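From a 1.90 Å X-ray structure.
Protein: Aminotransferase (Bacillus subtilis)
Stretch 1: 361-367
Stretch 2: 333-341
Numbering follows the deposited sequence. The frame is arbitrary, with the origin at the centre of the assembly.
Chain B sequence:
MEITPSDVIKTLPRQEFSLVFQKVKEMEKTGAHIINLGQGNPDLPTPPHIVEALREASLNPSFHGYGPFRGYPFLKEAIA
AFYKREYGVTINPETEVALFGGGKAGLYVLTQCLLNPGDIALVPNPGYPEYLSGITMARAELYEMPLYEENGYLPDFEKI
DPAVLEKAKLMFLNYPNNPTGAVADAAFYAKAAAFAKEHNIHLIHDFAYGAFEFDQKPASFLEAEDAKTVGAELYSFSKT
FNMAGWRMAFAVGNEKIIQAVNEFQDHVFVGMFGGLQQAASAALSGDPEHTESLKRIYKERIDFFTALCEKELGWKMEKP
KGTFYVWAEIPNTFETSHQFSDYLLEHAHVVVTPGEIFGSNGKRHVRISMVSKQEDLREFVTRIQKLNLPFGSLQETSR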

# COMPACT_ATOMS: atom_id res chain seq x y z
N ASN B 361 5.17 30.50 -1.88
CA ASN B 361 6.42 31.02 -1.35
C ASN B 361 7.67 30.50 -2.01
O ASN B 361 8.75 30.95 -1.66
CB ASN B 361 6.53 30.79 0.15
CG ASN B 361 5.78 31.82 0.90
OD1 ASN B 361 6.00 33.00 0.69
ND2 ASN B 361 4.86 31.38 1.80
N GLY B 362 7.51 29.60 -2.97
CA GLY B 362 8.60 29.15 -3.81
C GLY B 362 8.71 29.77 -5.18
O GLY B 362 9.55 29.37 -5.97
N LYS B 363 7.88 30.78 -5.48
CA LYS B 363 7.77 31.31 -6.84
C LYS B 363 9.05 31.94 -7.44
O LYS B 363 9.16 32.02 -8.64
CB LYS B 363 6.65 32.39 -6.93
N ARG B 364 10.00 32.36 -6.61
CA ARG B 364 11.24 32.93 -7.12
C ARG B 364 12.49 32.04 -6.90
O ARG B 364 13.62 32.51 -6.93
CB ARG B 364 11.44 34.33 -6.51
CG ARG B 364 10.35 35.32 -6.93
CD ARG B 364 10.84 36.76 -6.96
NE ARG B 364 11.98 36.90 -7.88
CZ ARG B 364 11.90 36.95 -9.21
NH1 ARG B 364 10.73 36.89 -9.83
NH2 ARG B 364 13.00 37.05 -9.94
N HIS B 365 12.28 30.76 -6.67
CA HIS B 365 13.39 29.80 -6.54
C HIS B 365 13.14 28.59 -7.41
O HIS B 365 12.02 28.35 -7.87
CB HIS B 365 13.54 29.32 -5.10
CG HIS B 365 14.06 30.33 -4.17
ND1 HIS B 365 13.27 31.35 -3.66
CD2 HIS B 365 15.29 30.51 -3.63
CE1 HIS B 365 14.00 32.11 -2.87
NE2 HIS B 365 15.21 31.60 -2.81
N VAL B 366 14.20 27.82 -7.63
CA VAL B 366 14.09 26.51 -8.22
C VAL B 366 14.80 25.54 -7.25
O VAL B 366 15.75 25.94 -6.54
CB VAL B 366 14.64 26.41 -9.64
CG1 VAL B 366 13.78 27.18 -10.62
CG2 VAL B 366 16.10 26.87 -9.74
N ARG B 367 14.35 24.29 -7.24
CA ARG B 367 15.02 23.22 -6.47
C ARG B 367 15.90 22.38 -7.41
O ARG B 367 15.45 21.96 -8.48
CB ARG B 367 14.01 22.31 -5.80
CG ARG B 367 14.64 21.42 -4.74
CD ARG B 367 13.71 20.28 -4.32
NE ARG B 367 13.48 19.39 -5.41
CZ ARG B 367 12.75 18.29 -5.38
NH1 ARG B 367 12.11 17.93 -4.27
NH2 ARG B 367 12.67 17.54 -6.48
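Stretch 2 333-341: TFETSHQFS

The guanidinium of R364 is held by a single backbone carbonyl, F334 O, rather than by the E335 carboxylate nearby. NH1 and NH2 of R364 both donate to F334 O, at 2.9 and 3.0 Å with N-H...O angles of 149° and 144°, so one oxygen receives a forked pair at the edge of the group. R364 NH1 lies still closer to E335 O, 2.7 Å, but the angle is too poor for a hydrogen bond. E335 OE1 stands 4.4 Å from R364 NH1 and well out of the guanidinium plane; this is a proximity of opposite charges, with no N-H directed at the oxygen. The CA-to-CB bond of R364 points away from stretch 2, and the chain (chi1 m, chi2 t, chi3 p) brings its end back.

Stretch 2 runs as loop through T336 and as helix from S337 to S341. T336 is the N-cap: its OG1 accepts a weak 3.4 Å bond from Q339 N. In stretch 1, a type I turn from G362 to H365, closed by H365 N to G362 O at 3.1 Å, leads into the strand 365-367. Helix and strand axes approach to 8.4 Å, with 57° between their N-to-C directions and a signed crossing angle of -57°.

The backbones come nearest where turn meets helix start, K363 CA and S337 CA being 5.2 Å apart. Here S337 N donates to K363 O at 2.8 Å, a weak bond because its angle is only 118°; T336 CA adds a CA-H...O contact to the same K363 O at 3.6 Å. The K363 side chain is not modelled beyond CB. Further along, H365 O packs 3.1 Å from S337 CB, while V366 points toward the helix and sets CG1 against the edge of the F340 ring, 3.8 Å from F340 CD2. The two stretches together bury 352 Å².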

# COMPACT_ATOMS: atom_id res chain seq x y z
N THR B 333 15.23 38.83 -14.02
CA THR B 333 14.64 39.08 -15.32
C THR B 333 13.50 38.12 -15.65
O THR B 333 12.80 38.27 -16.67
CB THR B 333 15.72 39.03 -16.43
OG1 THR B 333 16.31 37.72 -16.52
CG2 THR B 333 16.79 40.07 -16.16
N PHE B 334 13.32 37.09 -14.80
CA PHE B 334 12.19 36.18 -14.90
C PHE B 334 11.23 36.51 -13.76
O PHE B 334 11.65 36.77 -12.61
CB PHE B 334 12.66 34.70 -14.77
CG PHE B 334 13.47 34.23 -15.93
CD1 PHE B 334 12.90 33.50 -16.93
CD2 PHE B 334 14.81 34.55 -16.02
CE1 PHE B 334 13.64 33.09 -18.02
CE2 PHE B 334 15.57 34.13 -17.11
CZ PHE B 334 14.98 33.40 -18.11
N GLU B 335 9.95 36.46 -14.07
CA GLU B 335 8.94 36.76 -13.04
C GLU B 335 8.62 35.56 -12.12
O GLU B 335 8.47 35.76 -10.91
CB GLU B 335 7.67 37.28 -13.71
CG GLU B 335 7.82 38.73 -14.24
CD GLU B 335 7.88 39.78 -13.13
OE1 GLU B 335 7.76 39.43 -11.92
OE2 GLU B 335 8.04 40.97 -13.47
N THR B 336 8.50 34.37 -12.68
CA THR B 336 8.20 33.18 -11.89
C THR B 336 9.12 32.01 -12.17
O THR B 336 9.74 31.95 -13.20
CB THR B 336 6.79 32.66 -12.08
OG1 THR B 336 6.68 32.05 -13.37
CG2 THR B 336 5.74 33.78 -11.86
N SER B 337 9.08 31.03 -11.27
CA SER B 337 9.93 29.86 -11.35
C SER B 337 9.56 28.98 -12.50
O SER B 337 10.44 28.39 -13.12
CB SER B 337 9.89 29.10 -10.01
OG SER B 337 8.57 28.61 -9.75
N HIS B 338 8.26 28.87 -12.81
CA HIS B 338 7.80 28.02 -13.92
C HIS B 338 8.32 28.56 -15.25
O HIS B 338 8.64 27.79 -16.13
CB HIS B 338 6.27 27.88 -13.99
CG HIS B 338 5.73 26.64 -13.32
ND1 HIS B 338 4.89 26.69 -12.22
CD2 HIS B 338 5.89 25.33 -13.60
CE1 HIS B 338 4.56 25.46 -11.85
NE2 HIS B 338 5.17 24.61 -12.66
N GLN B 339 8.41 29.88 -15.36
CA GLN B 339 8.91 30.56 -16.57
C GLN B 339 10.46 30.28 -16.74
O GLN B 339 10.97 29.99 -17.84
CB GLN B 339 8.63 32.05 -16.40
CG GLN B 339 9.07 32.94 -17.51
CD GLN B 339 8.70 34.38 -17.22
OE1 GLN B 339 7.81 34.66 -16.38
NE2 GLN B 339 9.38 35.32 -17.93
N PHE B 340 11.18 30.40 -15.64
CA PHE B 340 12.64 30.10 -15.63
C PHE B 340 12.95 28.62 -15.89
O PHE B 340 13.79 28.32 -16.75
CB PHE B 340 13.25 30.52 -14.32
CG PHE B 340 14.73 30.27 -14.23
CD1 PHE B 340 15.60 30.85 -15.13
CD2 PHE B 340 15.24 29.47 -13.23
CE1 PHE B 340 16.96 30.62 -15.04
CE2 PHE B 340 16.59 29.24 -13.11
CZ PHE B 340 17.46 29.82 -14.03
N SER B 341 12.24 27.72 -15.21
CA SER B 341 12.44 26.26 -15.43
C SER B 341 12.05 25.87 -16.83
O SER B 341 12.71 25.08 -17.48
CB SER B 341 11.77 25.40 -14.37
OG SER B 341 10.35 25.52 -14.34